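Local structure of coproheme decarboxylase (Thermus thermophilus, 1VDH) at residues F30-L34 / E35-D39; L47-E50 / W51-E55; K212-Y215 / E216-D220. The protein catalyses the hydrogen peroxide-dependent decarboxylation of Fe-coproporphyrin III to heme b, the last step of coproporphyrin-dependent heme synthesis, and works as a homopentamer. All coordinates share one frame; numbering follows the deposited sequence.

Contact 1 (F30-L34 / E35-D39); sequences FSAPL and EARED
Water 1 is gripped from both sides of the turn that leads into helix 34-56: it donates to Ala32 O at 3.0 Å and accepts from Arg37 NH2 at 2.8 Å, sitting in the plane of the guanidinium group at its edge. The arginine is folded back to get there. Its CG stands anti to the carbonyl carbon (chi1 -63°), beside the backbone N, and the chain then bends at chi3, which carries CD past Ala32 O at 3.5 Å and swings the guanidinium toward Phe30. CG also packs on the methyl of Ala32. At the far end NH1 comes 3.9 Å from Phe30 CD2, with the ring and guanidinium planes 62° apart, while Phe30 CA lies over one guanidinium face. NH1 itself donates to Leu247 O near the C-terminus, and the side chain leans on Leu249; Phe30 in turn packs on Arg95 of a neighbouring subunit.

The backbone makes the first helical turn. Pro33 is the N-cap residue, and its O accepts from Arg37 N at 3.1 Å; Leu34 O then takes Glu38 N at 3.0 Å. Pro33 CD and CB both rest near the methyl of Ala36, and Leu34 lies alongside Glu38, both pointing the same way, with CD1 beside OE2.

A leucine in place of Arg37 would probably leave water 1 and Leu247 O without their donor and the C-terminal tail less firmly held against this turn. The buried guanidinium is bonded directly to Leu247 O and through water 1 to Ala32 O; these two carbonyl oxygens are likely to ease the burial of its charge, and the bonds link the loop and the C-terminal tail to the start of the helix.

Contact 2 (L47-E50 / W51-E55); sequences LVRE and WRELE
Trp51, Glu50 and Val48 bury the most surface in this pair of turns of helix 34-56, and the tryptophan sets the pattern. Its CG lies beside its own backbone N (chi1 -61°), which turns the indole back along the helix over the preceding turn. Leu47 O sits 3.6 Å above one face, toward the rim, and Val48 CA lies over that face too. The Leu47 side chain crosses the indole obliquely: CG comes 3.9 Å from Trp51 CZ2 and CD1 3.7 Å from Trp51 NE1. Trp51 N reaches Leu47 O by a weak bond of 3.3 Å; Arg52 N bonds to Val48 O at 2.9 Å, and both are i to i+4 bonds, the second the shorter.

Val48 sends CG1 to Arg52 NH2, 3.8 Å away, and packs on Tyr62 and Ile64 of strand 61-67. Glu50 receives Leu54 N on its carbonyl O at 3.0 Å, while its extended side chain leaves the turn to form a salt bridge with Arg92 of helix 83-95. Trp51 has outside partners as well, packing on Ala89 and making a cation-pi contact with Arg80.

This is an amphipathic helix laid on an antiparallel sheet, as in the dimeric alpha-beta barrel of the chlorite dismutase family, with Val48 facing the sheet, Leu47 facing helix 83-95 and Trp51 reaching both.

Contact 3 (K212-Y215 / E216-D220); sequences KIVY and EMRFD
Towards its C-terminal end helix 207-217 gives way to a type I beta turn, Met217 to Asp220, on the proximal side of the predicted coproheme site. Regular bonds come first: Glu216 N donates to Lys212 O and Met217 N to Ile213 O, both at 2.9 Å. At Arg218 N the pattern slackens, since this one N-H is shared by weak bonds to Val214 O and Tyr215 O. Val214 O is gripped again by water 2, which donates to it at 2.7 Å and accepts from Arg218 NE in the plane of the guanidinium group. Arg218 lies alongside Val214, its NH2 3.4 Å from Val214 CG1.

One turn on, Phe219 and Tyr215 form an edge-to-face pair, planes at 62° and centroids 5.3 Å apart. The edge of Phe219 is aimed at the tyrosine face, with CE1 3.7 Å from Tyr215 CE1. Tyr215 CG is anti to the backbone N (chi1 -170°) whereas Phe219 CG folds beside its own N (chi1 -67°), torsions that let the two rings meet. Phe219 CD1 also lies 3.2 Å from Tyr215 O. Elsewhere on the helix, Ile213 and Met217 run side by side, CD1 of the isoleucine 3.9 Å from the methionine CE.

Met217 packs on His172 of helix 162-177, the predicted axial iron ligand, and lies close to Ser223, so this face backs the probable heme pocket. Glu216 bonds to Lys178 and Tyr179 just beyond helix 162-177, and Ile213 and Val214 lie on Leu202 of strand 198-204. The segment also meets a neighbouring subunit, where Arg218 and Lys212 form salt bridges with Glu197 and Glu13 of that subunit and the ring of Phe219 meets its Tyr158.

How the contacts relate
Contacts 1 and 2 share helix 34-56, one at its start and the other farther along, with centres 24 Å apart; contact 3 lies on the opposite side of the chain's centre, about 36 Å from contact 2 between centres. Contact 1 is a surface contact that depends on one buried arginine, backbone carbonyls and a water. Contact 2 is partly buried, with an aromatic and aliphatic side against the sheet and helix 83-95 and charged residues on its outer side. Contact 3 is buried: Met217 lies against the predicted axial ligand, while the ring pair and the arginine lie towards a neighbouring subunit. Contacts 1 and 3 both reach a neighbouring subunit, whereas contact 2 stays within its own chain.

Contact 1 (F30-L34 / E35-D39)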
loop_
_atom_site.group_PDB
_atom_site.type_symbol
_atom_site.label_atom_id
_atom_site.label_comp_id
_atom_site.label_asym_id
_atom_site.label_seq_id
_atom_site.Cartn_x
_atom_site.Cartn_y
_atom_site.Cartn_z
ATOM N N PHE A 30 -13.073 -27.215 -4.802
ATOM C CA PHE A 30 -13.787 -27.977 -5.820
ATOM C C PHE A 30 -13.033 -29.185 -6.381
ATOM O O PHE A 30 -13.618 -30.009 -7.085
ATOM C CB PHE A 30 -14.274 -27.044 -6.937
ATOM C CG PHE A 30 -15.370 -26.103 -6.497
ATOM C CD1 PHE A 30 -15.071 -24.816 -6.061
ATOM C CD2 PHE A 30 -16.699 -26.521 -6.480
ATOM C CE1 PHE A 30 -16.076 -23.959 -5.610
ATOM C CE2 PHE A 30 -17.713 -25.672 -6.031
ATOM C CZ PHE A 30 -17.401 -24.389 -5.594
ATOM N N SER A 31 -11.749 -29.302 -6.043
ATOM C CA SER A 31 -10.931 -30.428 -6.493
ATOM C C SER A 31 -10.710 -31.431 -5.364
ATOM O O SER A 31 -10.155 -32.509 -5.580
ATOM C CB SER A 31 -9.571 -29.945 -7.002
ATOM O OG SER A 31 -9.724 -29.077 -8.110
ATOM N N ALA A 32 -11.134 -31.066 -4.159
ATOM C CA ALA A 32 -10.980 -31.921 -2.987
ATOM C C ALA A 32 -11.920 -33.120 -3.049
ATOM O O ALA A 32 -12.976 -33.054 -3.682
ATOM C CB ALA A 32 -11.244 -31.123 -1.727
ATOM N N PRO A 33 -11.537 -34.240 -2.405
ATOM C CA PRO A 33 -12.372 -35.446 -2.399
ATOM C C PRO A 33 -13.769 -35.122 -1.865
ATOM O O PRO A 33 -13.919 -34.304 -0.951
ATOM C CB PRO A 33 -11.611 -36.375 -1.456
ATOM C CG PRO A 33 -10.177 -35.995 -1.711
ATOM C CD PRO A 33 -10.256 -34.485 -1.717
ATOM N N LEU A 34 -14.786 -35.746 -2.454
ATOM C CA LEU A 34 -16.170 -35.510 -2.054
ATOM C C LEU A 34 -16.407 -35.736 -0.562
ATOM O O LEU A 34 -17.134 -34.973 0.076
ATOM C CB LEU A 34 -17.122 -36.375 -2.885
ATOM C CG LEU A 34 -18.619 -36.070 -2.764
ATOM C CD1 LEU A 34 -18.893 -34.601 -3.081
ATOM C CD2 LEU A 34 -19.403 -36.978 -3.705
ATOM N N GLU A 35 -15.766 -36.756 0.003
ATOM C CA GLU A 35 -15.925 -37.044 1.424
ATOM C C GLU A 35 -15.342 -35.919 2.277
ATOM O O GLU A 35 -15.928 -35.542 3.291
ATOM C CB GLU A 35 -15.275 -38.379 1.795
ATOM C CG GLU A 35 -15.495 -38.771 3.255
ATOM C CD GLU A 35 -14.962 -40.155 3.596
ATOM O OE1 GLU A 35 -15.703 -40.932 4.236
ATOM O OE2 GLU A 35 -13.803 -40.462 3.236
ATOM N N ALA A 36 -14.195 -35.386 1.856
ATOM C CA ALA A 36 -13.539 -34.296 2.579
ATOM C C ALA A 36 -14.447 -33.068 2.602
ATOM O O ALA A 36 -14.614 -32.425 3.638
ATOM C CB ALA A 36 -12.204 -33.955 1.925
ATOM N N ARG A 37 -15.047 -32.762 1.455
ATOM C CA ARG A 37 -15.946 -31.623 1.338
ATOM C C ARG A 37 -17.172 -31.810 2.229
ATOM O O ARG A 37 -17.545 -30.901 2.975
ATOM C CB ARG A 37 -16.358 -31.421 -0.123
ATOM C CG ARG A 37 -15.188 -31.078 -1.045
ATOM C CD ARG A 37 -15.591 -31.096 -2.512
ATOM N NE ARG A 37 -16.656 -30.137 -2.792
ATOM C CZ ARG A 37 -17.334 -30.074 -3.936
ATOM N NH1 ARG A 37 -18.288 -29.168 -4.085
ATOM N NH2 ARG A 37 -17.054 -30.909 -4.933
ATOM N N GLU A 38 -17.769 -33.002 2.181
ATOM C CA GLU A 38 -18.945 -33.306 2.993
ATOM C C GLU A 38 -18.629 -33.209 4.483
ATOM O O GLU A 38 -19.417 -32.661 5.254
ATOM C CB GLU A 38 -19.488 -34.705 2.670
ATOM C CG GLU A 38 -20.006 -34.879 1.243
ATOM C CD GLU A 38 -21.179 -33.969 0.903
ATOM O OE1 GLU A 38 -21.957 -33.607 1.813
ATOM O OE2 GLU A 38 -21.331 -33.627 -0.290
ATOM N N ASP A 39 -17.472 -33.738 4.877
ATOM C CA ASP A 39 -17.041 -33.697 6.274
ATOM C C ASP A 39 -16.859 -32.251 6.744
ATOM O O ASP A 39 -17.267 -31.890 7.851
ATOM C CB ASP A 39 -15.733 -34.477 6.463
ATOM C CG ASP A 39 -15.914 -35.988 6.311
ATOM O OD1 ASP A 39 -17.062 -36.475 6.373
ATOM O OD2 ASP A 39 -14.897 -36.691 6.131
HETATM O O HOH W 1 -15.578 -33.338 -5.043
#

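Contact 2 (L47-E50 / W51-E55)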
loop_
_atom_site.group_PDB
_atom_site.type_symbol
_atom_site.label_atom_id
_atom_site.label_comp_id
_atom_site.label_asym_id
_atom_site.label_seq_id
_atom_site.Cartn_x
_atom_site.Cartn_y
_atom_site.Cartn_z
ATOM N N LEU A 47 -21.024 -25.640 13.635
ATOM C CA LEU A 47 -20.569 -24.354 14.156
ATOM C C LEU A 47 -21.650 -23.278 13.992
ATOM O O LEU A 47 -21.967 -22.557 14.944
ATOM C CB LEU A 47 -19.282 -23.918 13.448
ATOM C CG LEU A 47 -18.728 -22.541 13.828
ATOM C CD1 LEU A 47 -18.491 -22.449 15.337
ATOM C CD2 LEU A 47 -17.450 -22.282 13.056
ATOM N N VAL A 48 -22.208 -23.183 12.786
ATOM C CA VAL A 48 -23.254 -22.208 12.474
ATOM C C VAL A 48 -24.500 -22.457 13.326
ATOM O O VAL A 48 -25.230 -21.525 13.663
ATOM C CB VAL A 48 -23.616 -22.242 10.969
ATOM C CG1 VAL A 48 -24.770 -21.285 10.667
ATOM C CG2 VAL A 48 -22.398 -21.861 10.136
ATOM N N ARG A 49 -24.725 -23.718 13.683
ATOM C CA ARG A 49 -25.859 -24.092 14.520
ATOM C C ARG A 49 -25.684 -23.469 15.906
ATOM O O ARG A 49 -26.648 -22.997 16.505
ATOM C CB ARG A 49 -25.965 -25.618 14.617
ATOM C CG ARG A 49 -27.152 -26.120 15.419
ATOM C CD ARG A 49 -27.395 -27.605 15.168
ATOM N NE ARG A 49 -26.273 -28.439 15.598
ATOM C CZ ARG A 49 -25.675 -29.355 14.838
ATOM N NH1 ARG A 49 -24.666 -30.064 15.328
ATOM N NH2 ARG A 49 -26.068 -29.550 13.582
ATOM N N GLU A 50 -24.445 -23.445 16.395
ATOM C CA GLU A 50 -24.142 -22.851 17.696
ATOM C C GLU A 50 -24.483 -21.362 17.682
ATOM O O GLU A 50 -25.062 -20.840 18.635
ATOM C CB GLU A 50 -22.660 -23.042 18.047
ATOM C CG GLU A 50 -22.263 -24.496 18.299
ATOM C CD GLU A 50 -20.775 -24.681 18.571
ATOM O OE1 GLU A 50 -20.274 -25.795 18.324
ATOM O OE2 GLU A 50 -20.106 -23.728 19.030
ATOM N N TRP A 51 -24.125 -20.683 16.594
ATOM C CA TRP A 51 -24.405 -19.256 16.454
ATOM C C TRP A 51 -25.923 -19.047 16.400
ATOM O O TRP A 51 -26.458 -18.115 17.000
ATOM C CB TRP A 51 -23.752 -18.712 15.174
ATOM C CG TRP A 51 -22.247 -18.836 15.136
ATOM C CD1 TRP A 51 -21.416 -19.170 16.174
ATOM C CD2 TRP A 51 -21.397 -18.597 14.006
ATOM N NE1 TRP A 51 -20.106 -19.147 15.759
ATOM C CE2 TRP A 51 -20.065 -18.798 14.434
ATOM C CE3 TRP A 51 -21.631 -18.231 12.673
ATOM C CZ2 TRP A 51 -18.969 -18.645 13.575
ATOM C CZ3 TRP A 51 -20.540 -18.078 11.817
ATOM C CH2 TRP A 51 -19.226 -18.286 12.274
ATOM N N ARG A 52 -26.607 -19.952 15.708
ATOM C CA ARG A 52 -28.059 -19.907 15.567
ATOM C C ARG A 52 -28.735 -20.023 16.938
ATOM O O ARG A 52 -29.586 -19.209 17.287
ATOM C CB ARG A 52 -28.518 -21.047 14.657
ATOM C CG ARG A 52 -29.963 -20.962 14.203
ATOM C CD ARG A 52 -30.419 -22.248 13.506
ATOM N NE ARG A 52 -29.469 -22.731 12.503
ATOM C CZ ARG A 52 -29.200 -22.121 11.351
ATOM N NH1 ARG A 52 -29.809 -20.984 11.035
ATOM N NH2 ARG A 52 -28.323 -22.654 10.509
ATOM N N GLU A 53 -28.324 -21.018 17.722
ATOM C CA GLU A 53 -28.886 -21.244 19.053
ATOM C C GLU A 53 -28.642 -20.050 19.972
ATOM O O GLU A 53 -29.509 -19.658 20.750
ATOM C CB GLU A 53 -28.303 -22.522 19.663
ATOM C CG GLU A 53 -28.680 -23.784 18.886
ATOM C CD GLU A 53 -27.993 -25.047 19.395
ATOM O OE1 GLU A 53 -28.432 -26.151 19.001
ATOM O OE2 GLU A 53 -27.015 -24.946 20.173
ATOM N N LEU A 54 -27.461 -19.460 19.844
ATOM C CA LEU A 54 -27.070 -18.296 20.629
ATOM C C LEU A 54 -27.965 -17.099 20.247
ATOM O O LEU A 54 -28.394 -16.314 21.101
ATOM C CB LEU A 54 -25.589 -18.033 20.347
ATOM C CG LEU A 54 -24.756 -16.895 20.912
ATOM C CD1 LEU A 54 -23.298 -17.338 20.955
ATOM C CD2 LEU A 54 -24.914 -15.671 20.035
ATOM N N GLU A 55 -28.284 -16.996 18.961
ATOM C CA GLU A 55 -29.138 -15.922 18.463
ATOM C C GLU A 55 -30.563 -16.132 18.981
ATOM O O GLU A 55 -31.221 -15.185 19.408
ATOM C CB GLU A 55 -29.121 -15.906 16.936
ATOM C CG GLU A 55 -29.913 -14.774 16.308
ATOM C CD GLU A 55 -29.807 -14.779 14.802
ATOM O OE1 GLU A 55 -30.447 -15.639 14.162
ATOM O OE2 GLU A 55 -29.075 -13.934 14.253
#

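Contact 3 (K212-Y215 / E216-D220)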
loop_
_atom_site.group_PDB
_atom_site.type_symbol
_atom_site.label_atom_id
_atom_site.label_comp_id
_atom_site.label_asym_id
_atom_site.label_seq_id
_atom_site.Cartn_x
_atom_site.Cartn_y
_atom_site.Cartn_z
ATOM N N LYS A 212 -27.956 4.466 -3.998
ATOM C CA LYS A 212 -28.729 5.699 -3.922
ATOM C C LYS A 212 -28.500 6.452 -2.609
ATOM O O LYS A 212 -28.242 7.652 -2.623
ATOM C CB LYS A 212 -30.227 5.412 -4.105
ATOM C CG LYS A 212 -30.553 4.461 -5.252
ATOM C CD LYS A 212 -31.567 5.021 -6.241
ATOM C CE LYS A 212 -30.947 6.116 -7.102
ATOM N NZ LYS A 212 -31.740 6.401 -8.336
ATOM N N ILE A 213 -28.542 5.744 -1.483
ATOM C CA ILE A 213 -28.365 6.403 -0.189
ATOM C C ILE A 213 -26.944 6.923 0.050
ATOM O O ILE A 213 -26.768 8.051 0.511
ATOM C CB ILE A 213 -28.852 5.513 0.998
ATOM C CG1 ILE A 213 -28.968 6.350 2.279
ATOM C CG2 ILE A 213 -27.918 4.309 1.208
ATOM C CD1 ILE A 213 -29.473 5.571 3.484
ATOM N N VAL A 214 -25.934 6.133 -0.302
ATOM C CA VAL A 214 -24.549 6.562 -0.099
ATOM C C VAL A 214 -24.218 7.766 -0.986
ATOM O O VAL A 214 -23.609 8.728 -0.525
ATOM C CB VAL A 214 -23.558 5.398 -0.332
ATOM C CG1 VAL A 214 -22.109 5.898 -0.296
ATOM C CG2 VAL A 214 -23.760 4.334 0.742
ATOM N N TYR A 215 -24.682 7.737 -2.234
ATOM C CA TYR A 215 -24.439 8.842 -3.164
ATOM C C TYR A 215 -25.188 10.105 -2.724
ATOM O O TYR A 215 -24.599 11.182 -2.661
ATOM C CB TYR A 215 -24.850 8.452 -4.584
ATOM C CG TYR A 215 -24.417 9.432 -5.664
ATOM C CD1 TYR A 215 -23.216 10.145 -5.558
ATOM C CD2 TYR A 215 -25.192 9.617 -6.807
ATOM C CE1 TYR A 215 -22.797 11.017 -6.566
ATOM C CE2 TYR A 215 -24.781 10.487 -7.825
ATOM C CZ TYR A 215 -23.585 11.183 -7.695
ATOM O OH TYR A 215 -23.190 12.046 -8.695
ATOM N N GLU A 216 -26.476 9.976 -2.412
ATOM C CA GLU A 216 -27.240 11.145 -1.976
ATOM C C GLU A 216 -26.662 11.754 -0.700
ATOM O O GLU A 216 -26.513 12.974 -0.608
ATOM C CB GLU A 216 -28.725 10.823 -1.789
ATOM C CG GLU A 216 -29.533 12.059 -1.392
ATOM C CD GLU A 216 -31.038 11.848 -1.382
ATOM O OE1 GLU A 216 -31.751 12.742 -0.887
ATOM O OE2 GLU A 216 -31.516 10.813 -1.880
ATOM N N MET A 217 -26.279 10.908 0.254
ATOM C CA MET A 217 -25.703 11.389 1.512
ATOM C C MET A 217 -24.391 12.143 1.362
ATOM O O MET A 217 -24.065 12.985 2.198
ATOM C CB MET A 217 -25.495 10.241 2.499
ATOM C CG MET A 217 -26.763 9.757 3.153
ATOM S SD MET A 217 -26.397 8.504 4.385
ATOM C CE MET A 217 -27.889 8.597 5.377
ATOM N N ARG A 218 -23.636 11.842 0.306
ATOM C CA ARG A 218 -22.358 12.514 0.092
ATOM C C ARG A 218 -22.535 14.009 -0.182
ATOM O O ARG A 218 -21.590 14.780 -0.039
ATOM C CB ARG A 218 -21.552 11.827 -1.017
ATOM C CG ARG A 218 -20.042 12.085 -0.918
ATOM C CD ARG A 218 -19.233 10.911 -1.435
ATOM N NE ARG A 218 -19.453 9.712 -0.628
ATOM C CZ ARG A 218 -18.837 8.550 -0.816
ATOM N NH1 ARG A 218 -17.939 8.409 -1.790
ATOM N NH2 ARG A 218 -19.134 7.515 -0.039
ATOM N N PHE A 219 -23.758 14.419 -0.525
ATOM C CA PHE A 219 -24.045 15.832 -0.767
ATOM C C PHE A 219 -24.400 16.595 0.521
ATOM O O PHE A 219 -24.494 17.822 0.511
ATOM C CB PHE A 219 -25.131 16.001 -1.835
ATOM C CG PHE A 219 -24.699 15.550 -3.203
ATOM C CD1 PHE A 219 -24.946 14.252 -3.630
ATOM C CD2 PHE A 219 -24.012 16.415 -4.052
ATOM C CE1 PHE A 219 -24.512 13.813 -4.891
ATOM C CE2 PHE A 219 -23.573 15.991 -5.310
ATOM C CZ PHE A 219 -23.825 14.682 -5.728
ATOM N N ASP A 220 -24.613 15.872 1.619
ATOM C CA ASP A 220 -24.895 16.511 2.912
ATOM C C ASP A 220 -23.544 17.059 3.362
ATOM O O ASP A 220 -22.523 16.397 3.170
ATOM C CB ASP A 220 -25.387 15.491 3.950
ATOM C CG ASP A 220 -26.752 14.905 3.610
ATOM O OD1 ASP A 220 -27.545 15.575 2.918
ATOM O OD2 ASP A 220 -27.033 13.765 4.050
HETATM O O HOH W 2 -21.567 9.070 1.257
#